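Local coordinates for protein pectate lyase (Cellvibrio cellulosa, PDB 1GXM) that cleaves pectate (polygalacturonic acid) by anti-beta-elimination, the piece described being the catalytic module of a larger family 10 polysaccharide lyase, at residues N27-W32 against R151-T156; S35-V40 against T93-A98; L41-N46 against K52-N57; A103-N108 against Q118-K123. All coordinates share one frame; numbering follows the deposited sequence. Where two conformers were deposited one is given.

Interaction 1. Residues N27-W32 against R151-T156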
loop_
_atom_site.group_PDB
_atom_site.type_symbol
_atom_site.label_atom_id
_atom_site.label_comp_id
_atom_site.label_asym_id
_atom_site.label_seq_id
_atom_site.Cartn_x
_atom_site.Cartn_y
_atom_site.Cartn_z
ATOM N N ASN A 27 -11.308 3.485 -8.200
ATOM C CA ASN A 27 -12.420 3.036 -7.365
ATOM C C ASN A 27 -12.702 3.987 -6.214
ATOM O O ASN A 27 -13.860 4.225 -5.859
ATOM C CB ASN A 27 -12.103 1.692 -6.777
ATOM C CG ASN A 27 -12.417 0.562 -7.736
ATOM O OD1 ASN A 27 -11.875 -0.539 -7.617
ATOM N ND2 ASN A 27 -13.187 0.868 -8.777
ATOM N N ALA A 28 -11.650 4.533 -5.618
ATOM C CA ALA A 28 -11.801 5.421 -4.464
ATOM C C ALA A 28 -12.567 6.694 -4.819
ATOM O O ALA A 28 -13.148 7.342 -3.967
ATOM C CB ALA A 28 -10.451 5.782 -3.885
ATOM N N ARG A 29 -12.524 7.073 -6.089
ATOM C CA ARG A 29 -13.215 8.269 -6.550
ATOM C C ARG A 29 -14.697 8.261 -6.209
ATOM O O ARG A 29 -15.282 9.329 -5.975
ATOM C CB ARG A 29 -13.020 8.448 -8.046
ATOM C CG ARG A 29 -11.587 8.766 -8.399
ATOM C CD ARG A 29 -11.307 8.653 -9.866
ATOM N NE ARG A 29 -11.944 9.711 -10.633
ATOM C CZ ARG A 29 -11.826 9.860 -11.947
ATOM N NH1 ARG A 29 -11.086 9.017 -12.651
ATOM N NH2 ARG A 29 -12.455 10.860 -12.554
ATOM N N THR A 30 -15.269 7.065 -6.163
ATOM C CA THR A 30 -16.666 6.859 -5.798
ATOM C C THR A 30 -16.821 5.894 -4.636
ATOM O O THR A 30 -17.753 5.100 -4.604
ATOM C CB THR A 30 -17.475 6.352 -7.014
ATOM O OG1 THR A 30 -16.951 5.096 -7.484
ATOM C CG2 THR A 30 -17.362 7.313 -8.182
ATOM N N LYS A 31 -15.912 5.958 -3.663
ATOM C CA LYS A 31 -15.945 5.008 -2.549
ATOM C C LYS A 31 -17.267 5.096 -1.797
ATOM O O LYS A 31 -17.817 4.075 -1.399
ATOM C CB LYS A 31 -14.794 5.267 -1.572
ATOM C CG LYS A 31 -14.702 4.247 -0.438
ATOM C CD LYS A 31 -14.127 2.919 -0.913
ATOM C CE LYS A 31 -14.724 1.728 -0.174
ATOM N NZ LYS A 31 -14.771 1.905 1.303
ATOM N N TRP A 32 -17.734 6.318 -1.580
ATOM C CA TRP A 32 -19.009 6.549 -0.913
ATOM C C TRP A 32 -19.891 7.326 -1.855
ATOM O O TRP A 32 -19.423 7.957 -2.795
ATOM C CB TRP A 32 -18.827 7.353 0.367
ATOM C CG TRP A 32 -17.866 6.740 1.318
ATOM C CD1 TRP A 32 -18.128 5.760 2.230
ATOM C CD2 TRP A 32 -16.480 7.028 1.427
ATOM N NE1 TRP A 32 -16.984 5.439 2.921
ATOM C CE2 TRP A 32 -15.957 6.206 2.444
ATOM C CE3 TRP A 32 -15.624 7.921 0.785
ATOM C CZ2 TRP A 32 -14.623 6.238 2.818
ATOM C CZ3 TRP A 32 -14.299 7.968 1.180
ATOM C CH2 TRP A 32 -13.811 7.121 2.176
ATOM N N ARG A 151 -3.621 13.822 -13.273
ATOM C CA ARG A 151 -4.557 12.769 -13.641
ATOM C C ARG A 151 -5.817 12.919 -12.846
ATOM O O ARG A 151 -5.776 13.306 -11.687
ATOM C CB ARG A 151 -4.003 11.373 -13.358
ATOM C CG ARG A 151 -2.784 11.050 -14.114
ATOM C CD ARG A 151 -2.437 9.583 -14.163
ATOM N NE ARG A 151 -1.098 9.455 -14.722
ATOM C CZ ARG A 151 0.007 9.239 -14.030
ATOM N NH1 ARG A 151 -0.026 9.026 -12.714
ATOM N NH2 ARG A 151 1.167 9.197 -14.664
ATOM N N ALA A 152 -6.937 12.587 -13.469
ATOM C CA ALA A 152 -8.231 12.577 -12.816
ATOM C C ALA A 152 -8.141 11.786 -11.517
ATOM O O ALA A 152 -7.599 10.686 -11.498
ATOM C CB ALA A 152 -9.273 11.946 -13.735
ATOM N N PRO A 153 -8.735 12.272 -10.436
ATOM C CA PRO A 153 -9.587 13.475 -10.364
ATOM C C PRO A 153 -8.873 14.797 -10.110
ATOM O O PRO A 153 -9.556 15.777 -9.781
ATOM C CB PRO A 153 -10.463 13.153 -9.162
ATOM C CG PRO A 153 -9.551 12.371 -8.272
ATOM C CD PRO A 153 -8.673 11.554 -9.158
ATOM N N PHE A 154 -7.557 14.836 -10.266
ATOM C CA PHE A 154 -6.745 16.003 -9.919
ATOM C C PHE A 154 -6.440 16.856 -11.143
ATOM O O PHE A 154 -5.513 17.676 -11.132
ATOM C CB PHE A 154 -5.446 15.559 -9.255
ATOM C CG PHE A 154 -5.669 14.654 -8.078
ATOM C CD1 PHE A 154 -6.191 15.160 -6.894
ATOM C CD2 PHE A 154 -5.386 13.308 -8.155
ATOM C CE1 PHE A 154 -6.412 14.322 -5.796
ATOM C CE2 PHE A 154 -5.603 12.469 -7.053
ATOM C CZ PHE A 154 -6.124 12.971 -5.889
ATOM N N ASP A 155 -7.248 16.679 -12.180
ATOM C CA ASP A 155 -7.115 17.499 -13.409
ATOM C C ASP A 155 -8.092 18.678 -13.362
ATOM O O ASP A 155 -8.788 18.992 -14.334
ATOM C CB ASP A 155 -7.298 16.659 -14.679
ATOM C CG ASP A 155 -8.650 15.991 -14.765
ATOM O OD1 ASP A 155 -9.371 15.886 -13.745
ATOM O OD2 ASP A 155 -9.082 15.523 -15.835
ATOM N N THR A 156 -8.123 19.320 -12.204
ATOM C CA THR A 156 -8.922 20.506 -11.951
ATOM C C THR A 156 -7.979 21.569 -11.439
ATOM O O THR A 156 -6.767 21.402 -11.425
ATOM C CB THR A 156 -10.013 20.225 -10.905
ATOM O OG1 THR A 156 -9.408 19.900 -9.646
ATOM C CG2 THR A 156 -10.818 18.982 -11.250
#
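Arg29 and the Ala152-Pro153 pair show how an arginine can pack largely through one face and its methylenes. The apolar packing begins with the aliphatic stem of Arg29, which runs obliquely over the pyrrolidine of Pro153, with CD of Arg29 lying 4.0 Å from CD of Pro153. The chain then bends at chi3 (70°), which lays the guanidinium over the cis peptide that precedes the proline. The carbonyl carbon of Ala152 lies 4.1 Å above the guanidinium plane, over its centre, while Pro153 N is displaced toward the rim. The methyl of Ala152 meets both terminal nitrogens evenly, with its CB 3.6 Å from NH1 and from NH2 of Arg29.

The polar contacts point to other partners. NE of Arg29 makes a salt bridge with Glu85 on helix 77-90, and NH1 is hydrogen-bonded to Asn26. Asp155, whose OD1 is 6.0 Å from Arg29 NH2, instead pairs with Lys88 on the same helix.

The chemistry thus divides the work: bonds to Glu85 and Asn26 hold the guanidinium in its orientation, and the flat face so presented joins the chain at helix 20-28 to the loop between helices 136-148 and 161-181 by van der Waals packing.

Interaction 2. Residues S35-V40 against T93-A98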
loop_
_atom_site.group_PDB
_atom_site.type_symbol
_atom_site.label_atom_id
_atom_site.label_comp_id
_atom_site.label_asym_id
_atom_site.label_seq_id
_atom_site.Cartn_x
_atom_site.Cartn_y
_atom_site.Cartn_z
ATOM N N SER A 35 -23.530 11.863 -1.478
ATOM C CA SER A 35 -24.339 12.321 -0.345
ATOM C C SER A 35 -23.562 12.303 0.980
ATOM O O SER A 35 -23.977 12.925 1.959
ATOM C CB SER A 35 -25.603 11.462 -0.212
ATOM O OG SER A 35 -25.315 10.141 0.223
ATOM N N ARG A 36 -22.443 11.576 0.997
ATOM C CA ARG A 36 -21.602 11.447 2.190
ATOM C C ARG A 36 -20.438 12.407 2.194
ATOM O O ARG A 36 -19.672 12.399 3.128
ATOM C CB ARG A 36 -21.049 10.019 2.327
ATOM C CG ARG A 36 -22.111 8.898 2.382
ATOM C CD ARG A 36 -23.403 9.223 3.125
ATOM N NE ARG A 36 -23.331 8.954 4.563
ATOM C CZ ARG A 36 -24.057 9.568 5.506
ATOM N NH1 ARG A 36 -24.925 10.530 5.178
ATOM N NH2 ARG A 36 -23.904 9.233 6.792
ATOM N N ALA A 37 -20.298 13.241 1.178
ATOM C CA ALA A 37 -19.143 14.119 1.076
ATOM C C ALA A 37 -18.976 15.013 2.288
ATOM O O ALA A 37 -17.863 15.239 2.740
ATOM C CB ALA A 37 -19.212 14.971 -0.204
ATOM N N ASP A 38 -20.072 15.590 2.780
ATOM C CA ASP A 38 -19.973 16.497 3.925
ATOM C C ASP A 38 -19.603 15.734 5.185
ATOM O O ASP A 38 -18.855 16.238 6.018
ATOM C CB ASP A 38 -21.292 17.242 4.151
ATOM C CG ASP A 38 -21.483 18.386 3.204
ATOM O OD1 ASP A 38 -20.564 18.674 2.420
ATOM O OD2 ASP A 38 -22.530 19.070 3.209
ATOM N N VAL A 39 -20.139 14.534 5.330
ATOM C CA VAL A 39 -19.774 13.684 6.456
ATOM C C VAL A 39 -18.278 13.392 6.396
ATOM O O VAL A 39 -17.557 13.643 7.354
ATOM C CB VAL A 39 -20.580 12.376 6.499
ATOM C CG1 VAL A 39 -20.073 11.431 7.593
ATOM C CG2 VAL A 39 -22.030 12.690 6.739
ATOM N N VAL A 40 -17.807 12.904 5.260
ATOM C CA VAL A 40 -16.376 12.630 5.114
ATOM C C VAL A 40 -15.551 13.855 5.422
ATOM O O VAL A 40 -14.592 13.807 6.174
ATOM C CB VAL A 40 -16.061 12.103 3.704
ATOM C CG1 VAL A 40 -14.570 11.958 3.497
ATOM C CG2 VAL A 40 -16.752 10.794 3.511
ATOM N N THR A 93 -15.665 24.538 -3.528
ATOM C CA THR A 93 -14.272 24.699 -3.121
ATOM C C THR A 93 -13.957 24.259 -1.697
ATOM O O THR A 93 -12.779 24.137 -1.362
ATOM C CB THR A 93 -13.762 26.128 -3.318
ATOM O OG1 THR A 93 -14.621 27.044 -2.632
ATOM C CG2 THR A 93 -13.820 26.525 -4.771
ATOM N N LYS A 94 -14.966 24.029 -0.853
ATOM C CA LYS A 94 -14.673 23.479 0.477
ATOM C C LYS A 94 -13.998 22.105 0.330
ATOM O O LYS A 94 -13.162 21.708 1.140
ATOM C CB LYS A 94 -15.908 23.406 1.373
ATOM C CG LYS A 94 -16.911 22.342 1.020
ATOM C CD LYS A 94 -18.110 22.490 1.904
ATOM C CE LYS A 94 -19.129 21.413 1.615
ATOM N NZ LYS A 94 -20.352 21.549 2.505
ATOM N N TYR A 95 -14.330 21.404 -0.736
ATOM C CA TYR A 95 -13.717 20.092 -0.984
ATOM C C TYR A 95 -12.328 20.228 -1.563
ATOM O O TYR A 95 -11.436 19.465 -1.219
ATOM C CB TYR A 95 -14.584 19.220 -1.891
ATOM C CG TYR A 95 -15.979 19.016 -1.361
ATOM C CD1 TYR A 95 -16.209 18.419 -0.134
ATOM C CD2 TYR A 95 -17.089 19.405 -2.111
ATOM C CE1 TYR A 95 -17.501 18.224 0.338
ATOM C CE2 TYR A 95 -18.377 19.228 -1.639
ATOM C CZ TYR A 95 -18.586 18.647 -0.419
ATOM O OH TYR A 95 -19.875 18.474 0.033
ATOM N N ARG A 96 -12.138 21.183 -2.461
ATOM C CA ARG A 96 -10.807 21.550 -2.940
ATOM C C ARG A 96 -9.884 21.848 -1.773
ATOM O O ARG A 96 -8.741 21.395 -1.731
ATOM C CB ARG A 96 -10.890 22.786 -3.858
ATOM C CG ARG A 96 -9.545 23.353 -4.328
ATOM C CD ARG A 96 -9.673 24.617 -5.175
ATOM N NE ARG A 96 -8.364 24.988 -5.696
ATOM C CZ ARG A 96 -7.459 25.723 -5.049
ATOM N NH1 ARG A 96 -7.714 26.249 -3.858
ATOM N NH2 ARG A 96 -6.302 25.952 -5.614
ATOM N N ASP A 97 -10.376 22.622 -0.821
ATOM C CA ASP A 97 -9.572 23.015 0.329
ATOM C C ASP A 97 -9.148 21.776 1.107
ATOM O O ASP A 97 -8.033 21.685 1.583
ATOM C CB ASP A 97 -10.356 23.947 1.233
ATOM C CG ASP A 97 -10.614 25.289 0.599
ATOM O OD1 ASP A 97 -9.927 25.650 -0.379
ATOM O OD2 ASP A 97 -11.507 26.038 1.030
ATOM N N ALA A 98 -10.062 20.845 1.255
ATOM C CA ALA A 98 -9.779 19.635 2.023
ATOM C C ALA A 98 -8.749 18.777 1.322
ATOM O O ALA A 98 -7.846 18.249 1.943
ATOM C CB ALA A 98 -11.026 18.851 2.213
HETATM O O HOH W 1 -23.212 20.828 1.551
#
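Lys94 and Tyr95 reach one carboxylate oxygen of Asp38 by different torsional routes. Lys94 places CG between its backbone N and carbonyl carbon (chi1 72°), then runs fully extended to its ammonium. Tyr95 sets its ring beside the backbone N (chi1 -56°), which sends the hydroxyl across to the same acceptor. Both side chains cross that of Asp38 at about a right angle.

The tyrosine donates from OH to Asp38 OD1 over only 2.5 Å, a very short bond made near the ring plane. Lys94 NZ donates to Asp38 OD1 at 2.9 Å, approaching 41° out of the carboxylate plane, and this bond also forms a salt bridge. A water closes the polar group: it donates to Asp38 OD2 at 2.5 Å and accepts from Lys94 NZ at 3.1 Å. Both carboxylate oxygens are therefore engaged, and the nearby ammonium probably helps to stabilise the aspartate as an anion.

Beside these polar groups the packing is apolar. Ala37 CB rests 3.7 Å from Tyr95 CE1, and Leu41, one turn further along helix 37-42, packs on Lys94, Tyr95 and Ala98. Helices 37-42 and 93-109 thus pack through Ala37, Leu41 and the Tyr95 ring and are bridged by the Asp38-Lys94 salt bridge, consistent with the mainly helical, (alpha/alpha)-toroid-like fold of this lyase family.

Interaction 3. Residues L41-N46 against K52-N57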
loop_
_atom_site.group_PDB
_atom_site.type_symbol
_atom_site.label_atom_id
_atom_site.label_comp_id
_atom_site.label_asym_id
_atom_site.label_seq_id
_atom_site.Cartn_x
_atom_site.Cartn_y
_atom_site.Cartn_z
ATOM N N LEU A 41 -15.942 14.974 4.842
ATOM C CA LEU A 41 -15.225 16.216 5.019
ATOM C C LEU A 41 -15.095 16.560 6.512
ATOM O O LEU A 41 -14.064 17.033 6.986
ATOM C CB LEU A 41 -15.962 17.337 4.287
ATOM C CG LEU A 41 -15.413 18.741 4.449
ATOM C CD1 LEU A 41 -13.957 18.874 3.985
ATOM C CD2 LEU A 41 -16.304 19.685 3.669
ATOM N N SER A 42 -16.179 16.323 7.235
ATOM C CA SER A 42 -16.305 16.765 8.615
ATOM C C SER A 42 -15.419 15.998 9.589
ATOM O O SER A 42 -15.263 16.448 10.713
ATOM C CB SER A 42 -17.754 16.677 9.076
ATOM O OG SER A 42 -18.145 15.347 9.276
ATOM N N TYR A 43 -14.822 14.889 9.155
ATOM C CA TYR A 43 -13.886 14.145 10.003
ATOM C C TYR A 43 -12.424 14.414 9.695
ATOM O O TYR A 43 -11.556 13.884 10.355
ATOM C CB TYR A 43 -14.159 12.637 9.919
ATOM C CG TYR A 43 -15.412 12.292 10.652
ATOM C CD1 TYR A 43 -15.387 12.061 12.020
ATOM C CD2 TYR A 43 -16.626 12.275 10.004
ATOM C CE1 TYR A 43 -16.549 11.787 12.719
ATOM C CE2 TYR A 43 -17.796 12.014 10.699
ATOM C CZ TYR A 43 -17.749 11.783 12.061
ATOM O OH TYR A 43 -18.912 11.535 12.771
ATOM N N GLN A 44 -12.140 15.242 8.703
ATOM C CA GLN A 44 -10.769 15.603 8.427
ATOM C C GLN A 44 -10.182 16.310 9.629
ATOM O O GLN A 44 -10.787 17.214 10.205
ATOM C CB GLN A 44 -10.679 16.483 7.194
ATOM C CG GLN A 44 -9.273 16.562 6.662
ATOM C CD GLN A 44 -9.158 17.387 5.398
ATOM O OE1 GLN A 44 -10.042 18.185 5.097
ATOM N NE2 GLN A 44 -8.083 17.173 4.643
ATOM N N GLN A 45 -9.012 15.891 10.040
ATOM C CA GLN A 45 -8.313 16.497 11.151
ATOM C C GLN A 45 -7.692 17.801 10.708
ATOM O O GLN A 45 -7.561 18.082 9.518
ATOM C CB GLN A 45 -7.235 15.559 11.698
ATOM C CG GLN A 45 -7.797 14.193 12.113
ATOM C CD GLN A 45 -8.855 14.288 13.182
ATOM O OE1 GLN A 45 -8.539 14.422 14.359
ATOM N NE2 GLN A 45 -10.108 14.161 12.783
ATOM N N ASN A 46 -7.293 18.604 11.683
ATOM C CA ASN A 46 -6.682 19.901 11.406
ATOM C C ASN A 46 -5.452 19.769 10.541
ATOM O O ASN A 46 -5.168 20.613 9.690
ATOM C CB ASN A 46 -6.345 20.622 12.712
ATOM C CG ASN A 46 -7.589 21.012 13.502
ATOM O OD1 ASN A 46 -8.601 21.353 12.930
ATOM N ND2 ASN A 46 -7.505 20.916 14.810
ATOM N N LYS A 52 -8.668 6.621 11.110
ATOM C CA LYS A 52 -9.183 5.423 10.455
ATOM C C LYS A 52 -10.491 4.939 11.060
ATOM O O LYS A 52 -10.891 5.376 12.142
ATOM C CB LYS A 52 -8.165 4.287 10.476
ATOM C CG LYS A 52 -7.807 3.806 11.847
ATOM C CD LYS A 52 -6.956 2.575 11.769
ATOM C CE LYS A 52 -6.584 2.049 13.119
ATOM N NZ LYS A 52 -5.745 0.827 12.945
ATOM N N ASN A 53 -11.149 4.055 10.322
ATOM C CA ASN A 53 -12.240 3.214 10.824
ATOM C C ASN A 53 -13.536 3.954 11.131
ATOM O O ASN A 53 -14.376 3.450 11.867
ATOM C CB ASN A 53 -11.809 2.433 12.077
ATOM C CG ASN A 53 -10.657 1.485 11.824
ATOM O OD1 ASN A 53 -10.347 1.137 10.686
ATOM N ND2 ASN A 53 -10.018 1.060 12.901
ATOM N N LEU A 54 -13.711 5.140 10.570
ATOM C CA LEU A 54 -14.975 5.856 10.728
ATOM C C LEU A 54 -16.012 5.304 9.753
ATOM O O LEU A 54 -15.720 5.103 8.577
ATOM C CB LEU A 54 -14.776 7.352 10.505
ATOM C CG LEU A 54 -13.909 8.020 11.584
ATOM C CD1 LEU A 54 -13.330 9.332 11.079
ATOM C CD2 LEU A 54 -14.713 8.250 12.873
ATOM N N ASP A 55 -17.221 5.074 10.257
ATOM C CA ASP A 55 -18.300 4.494 9.455
ATOM C C ASP A 55 -19.082 5.611 8.766
ATOM O O ASP A 55 -20.160 5.989 9.213
ATOM C CB ASP A 55 -19.217 3.662 10.358
ATOM C CG ASP A 55 -20.197 2.788 9.578
ATOM O OD1 ASP A 55 -20.262 2.867 8.324
ATOM O OD2 ASP A 55 -20.972 2.000 10.170
ATOM N N TYR A 56 -18.537 6.132 7.668
ATOM C CA TYR A 56 -19.112 7.325 7.035
ATOM C C TYR A 56 -20.507 7.109 6.509
ATOM O O TYR A 56 -21.249 8.065 6.382
ATOM C CB TYR A 56 -18.260 7.816 5.888
ATOM C CG TYR A 56 -16.868 8.192 6.293
ATOM C CD1 TYR A 56 -16.636 9.209 7.205
ATOM C CD2 TYR A 56 -15.775 7.533 5.752
ATOM C CE1 TYR A 56 -15.353 9.557 7.559
ATOM C CE2 TYR A 56 -14.503 7.882 6.090
ATOM C CZ TYR A 56 -14.286 8.884 7.001
ATOM O OH TYR A 56 -13.008 9.220 7.353
ATOM N N ASN A 57 -20.847 5.871 6.186
ATOM C CA ASN A 57 -22.182 5.549 5.704
ATOM C C ASN A 57 -23.247 5.566 6.783
ATOM O O ASN A 57 -24.436 5.605 6.463
ATOM C CB ASN A 57 -22.173 4.200 4.993
ATOM C CG ASN A 57 -21.511 4.280 3.639
ATOM O OD1 ASN A 57 -21.584 5.312 2.971
ATOM N ND2 ASN A 57 -20.835 3.202 3.235
#
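An apolar and aromatic cluster, in which Tyr43 meets Leu54 and Tyr56, closes the short excursion of chain that follows helix 37-42. Leu54 turns both methyls to the Tyr43 ring: its CD1 comes within 3.5 Å of Tyr43 CD1, and its CD2 lies 4.0 Å from Tyr43 CE1. Tyr56 supplies the other neighbour, its CE1 standing 3.9 Å from Tyr43 CD2. The two aromatic side chains run antiparallel alongside each other, their planes inclined at 59° and their centroids 6.0 Å apart, an oblique pair.

The backbone is also shaped around the contact. Asp55 is the centre of an inverse gamma turn between Leu54 and Tyr56, which leaves Leu54 O over one face of the Tyr56 ring, offset toward its rim. Within 41-46, Gln45 NE2 donates to Tyr43 O at 2.8 Å; the carbonyl is met from above its plane, although it lies in the amide plane of the glutamine.

The phenol groups look outward from the cluster, Tyr43 OH to the backbone of Gly60 and Tyr56 OH to Glu79 on helix 77-90. The Tyr56 side chain also packs on Val39 and Val40, and the loop is thereby seated between helices 37-42 and 77-90.

Interaction 4. Residues A103-N108 against Q118-K123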
loop_
_atom_site.group_PDB
_atom_site.type_symbol
_atom_site.label_atom_id
_atom_site.label_comp_id
_atom_site.label_asym_id
_atom_site.label_seq_id
_atom_site.Cartn_x
_atom_site.Cartn_y
_atom_site.Cartn_z
ATOM N N ALA A 103 -3.254 16.522 0.808
ATOM C CA ALA A 103 -2.003 16.347 0.079
ATOM C C ALA A 103 -0.849 16.912 0.887
ATOM O O ALA A 103 0.220 16.315 0.962
ATOM C CB ALA A 103 -2.077 17.015 -1.252
ATOM N N ASN A 104 -1.077 18.072 1.494
ATOM C CA ASN A 104 -0.085 18.690 2.344
ATOM C C ASN A 104 0.265 17.766 3.494
ATOM O O ASN A 104 1.419 17.631 3.861
ATOM C CB ASN A 104 -0.616 20.025 2.862
ATOM C CG ASN A 104 0.400 20.803 3.653
ATOM O OD1 ASN A 104 1.537 20.959 3.245
ATOM N ND2 ASN A 104 -0.023 21.314 4.801
ATOM N N PHE A 105 -0.757 17.155 4.089
ATOM C CA PHE A 105 -0.562 16.198 5.162
ATOM C C PHE A 105 0.364 15.056 4.719
ATOM O O PHE A 105 1.328 14.720 5.399
ATOM C CB PHE A 105 -1.894 15.612 5.592
ATOM C CG PHE A 105 -1.757 14.447 6.512
ATOM C CD1 PHE A 105 -1.512 14.640 7.863
ATOM C CD2 PHE A 105 -1.808 13.152 6.031
ATOM C CE1 PHE A 105 -1.334 13.558 8.706
ATOM C CE2 PHE A 105 -1.643 12.069 6.887
ATOM C CZ PHE A 105 -1.409 12.290 8.218
ATOM N N LEU A 106 0.061 14.473 3.568
ATOM C CA LEU A 106 0.869 13.359 3.092
ATOM C C LEU A 106 2.316 13.770 2.907
ATOM O O LEU A 106 3.230 13.089 3.348
ATOM C CB LEU A 106 0.318 12.772 1.804
ATOM C CG LEU A 106 -1.022 12.046 1.875
ATOM C CD1 LEU A 106 -1.390 11.593 0.493
ATOM C CD2 LEU A 106 -0.964 10.842 2.790
ATOM N N VAL A 107 2.534 14.926 2.277
ATOM C CA VAL A 107 3.898 15.378 2.078
ATOM C C VAL A 107 4.571 15.753 3.397
ATOM O O VAL A 107 5.724 15.407 3.636
ATOM C CB VAL A 107 3.993 16.508 1.055
ATOM C CG1 VAL A 107 5.465 16.933 0.893
ATOM C CG2 VAL A 107 3.404 16.034 -0.294
ATOM N N ASN A 108 3.837 16.423 4.283
ATOM C CA ASN A 108 4.379 16.771 5.594
ATOM C C ASN A 108 4.806 15.561 6.393
ATOM O O ASN A 108 5.767 15.616 7.160
ATOM C CB ASN A 108 3.389 17.557 6.427
ATOM C CG ASN A 108 3.276 18.989 5.995
ATOM O OD1 ASN A 108 4.174 19.535 5.331
ATOM N ND2 ASN A 108 2.170 19.623 6.371
ATOM N N GLN A 118 2.826 5.375 9.100
ATOM C CA GLN A 118 1.442 4.976 9.212
ATOM C C GLN A 118 0.561 6.064 9.815
ATOM O O GLN A 118 -0.566 6.235 9.402
ATOM C CB GLN A 118 1.339 3.705 10.031
ATOM C CG GLN A 118 -0.011 3.050 9.964
ATOM C CD GLN A 118 -0.114 1.830 10.868
ATOM O OE1 GLN A 118 -0.452 0.720 10.410
ATOM N NE2 GLN A 118 0.143 2.021 12.124
ATOM N N PHE A 119 1.067 6.724 10.842
ATOM C CA PHE A 119 0.386 7.812 11.514
ATOM C C PHE A 119 1.320 9.002 11.551
ATOM O O PHE A 119 2.527 8.846 11.760
ATOM C CB PHE A 119 0.042 7.463 12.957
ATOM C CG PHE A 119 -1.159 6.606 13.114
ATOM C CD1 PHE A 119 -1.071 5.247 12.900
ATOM C CD2 PHE A 119 -2.361 7.136 13.509
ATOM C CE1 PHE A 119 -2.161 4.445 13.056
ATOM C CE2 PHE A 119 -3.459 6.318 13.682
ATOM C CZ PHE A 119 -3.359 4.985 13.446
ATOM N N TYR A 120 0.744 10.189 11.434
ATOM C CA TYR A 120 1.516 11.411 11.483
ATOM C C TYR A 120 0.641 12.524 12.040
ATOM O O TYR A 120 -0.489 12.630 11.604
ATOM C CB TYR A 120 1.980 11.799 10.091
ATOM C CG TYR A 120 2.956 12.937 10.157
ATOM C CD1 TYR A 120 4.275 12.718 10.530
ATOM C CD2 TYR A 120 2.554 14.241 9.901
ATOM C CE1 TYR A 120 5.182 13.764 10.632
ATOM C CE2 TYR A 120 3.466 15.297 9.988
ATOM C CZ TYR A 120 4.765 15.041 10.357
ATOM O OH TYR A 120 5.664 16.079 10.439
ATOM N N PRO A 121 1.123 13.396 12.942
ATOM C CA PRO A 121 2.424 13.343 13.599
ATOM C C PRO A 121 2.713 11.981 14.202
ATOM O O PRO A 121 1.808 11.231 14.565
ATOM C CB PRO A 121 2.308 14.427 14.672
ATOM C CG PRO A 121 1.417 15.409 14.007
ATOM C CD PRO A 121 0.357 14.589 13.338
ATOM N N LEU A 122 3.991 11.688 14.294
ATOM C CA LEU A 122 4.447 10.389 14.739
ATOM C C LEU A 122 3.951 10.067 16.119
ATOM O O LEU A 122 3.995 10.899 17.028
ATOM C CB LEU A 122 5.963 10.321 14.705
ATOM C CG LEU A 122 6.574 10.529 13.333
ATOM C CD1 LEU A 122 8.088 10.416 13.408
ATOM C CD2 LEU A 122 5.989 9.554 12.300
ATOM N N LYS A 123 3.462 8.849 16.270
ATOM C CA LYS A 123 2.928 8.371 17.531
ATOM C C LYS A 123 3.894 7.473 18.290
ATOM O O LYS A 123 3.650 7.156 19.456
ATOM C CB LYS A 123 1.642 7.624 17.264
ATOM C CG LYS A 123 0.462 8.534 16.984
ATOM C CD LYS A 123 -0.453 8.598 18.225
ATOM C CE LYS A 123 -1.250 9.868 18.323
ATOM N NZ LYS A 123 -0.607 10.916 19.152
#
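Phe105 and Asn108, on successive turns of helix 93-109, receive Tyr120 from a small two-stranded antiparallel sheet (69-70 with 119-120), a beta element fastened to the side of the helical fold. Backbone bonding between Tyr120 and Gly69 ties the strands together.

Contact between apolar groups is modest. Phe105 has CG anti to the backbone N (chi1 170°), an orientation that carries its ring out from the helix to the strand, where CZ of Phe105 lies 3.9 Å from CB of Tyr120. The two aromatic side chains point in opposing directions, and neither ring covers the other.

Contact between ring and backbone is closer and runs both ways. The Tyr120 ring lies against the last turn of the helix: its CE2 is 3.7 Å from Asn108 O, and its CZ is 3.4 Å from the same oxygen. Asn104 OD1 and, weakly, Asn108 OD1 accept from Arg166 of helix 161-181. In the other direction, the carbonyl that begins the cis peptide to Pro121 points at the rim of Phe105, in the plane of the ring, where the slightly positive C-H edge suits it: Tyr120 O is 3.2 Å from Phe105 CE1.

In the fold
All four contacts are partly buried, interaction 4 lying nearest the chain's centre (about 15 Å, centre to centre) and interaction 2 farthest (about 24 Å), but their chemistry differs. Interaction 2 alone is bonded across its segments by charge; the others rest on packing, of a guanidinium face in interaction 1, of aromatic and leucine side chains in interaction 3, of ring edge and carbonyl in interaction 4. Interactions 2 and 3 share helix 37-42 and touch directly, for Arg36 NE probably bonds Tyr56 O and Gln44 NE2 probably bonds Ala98 O. Interaction 1 adjoins both through Trp32, which packs on Val40 and Tyr56. Interaction 4 shares helix 93-109 with interaction 2, yet their centres lie about 20 Å apart.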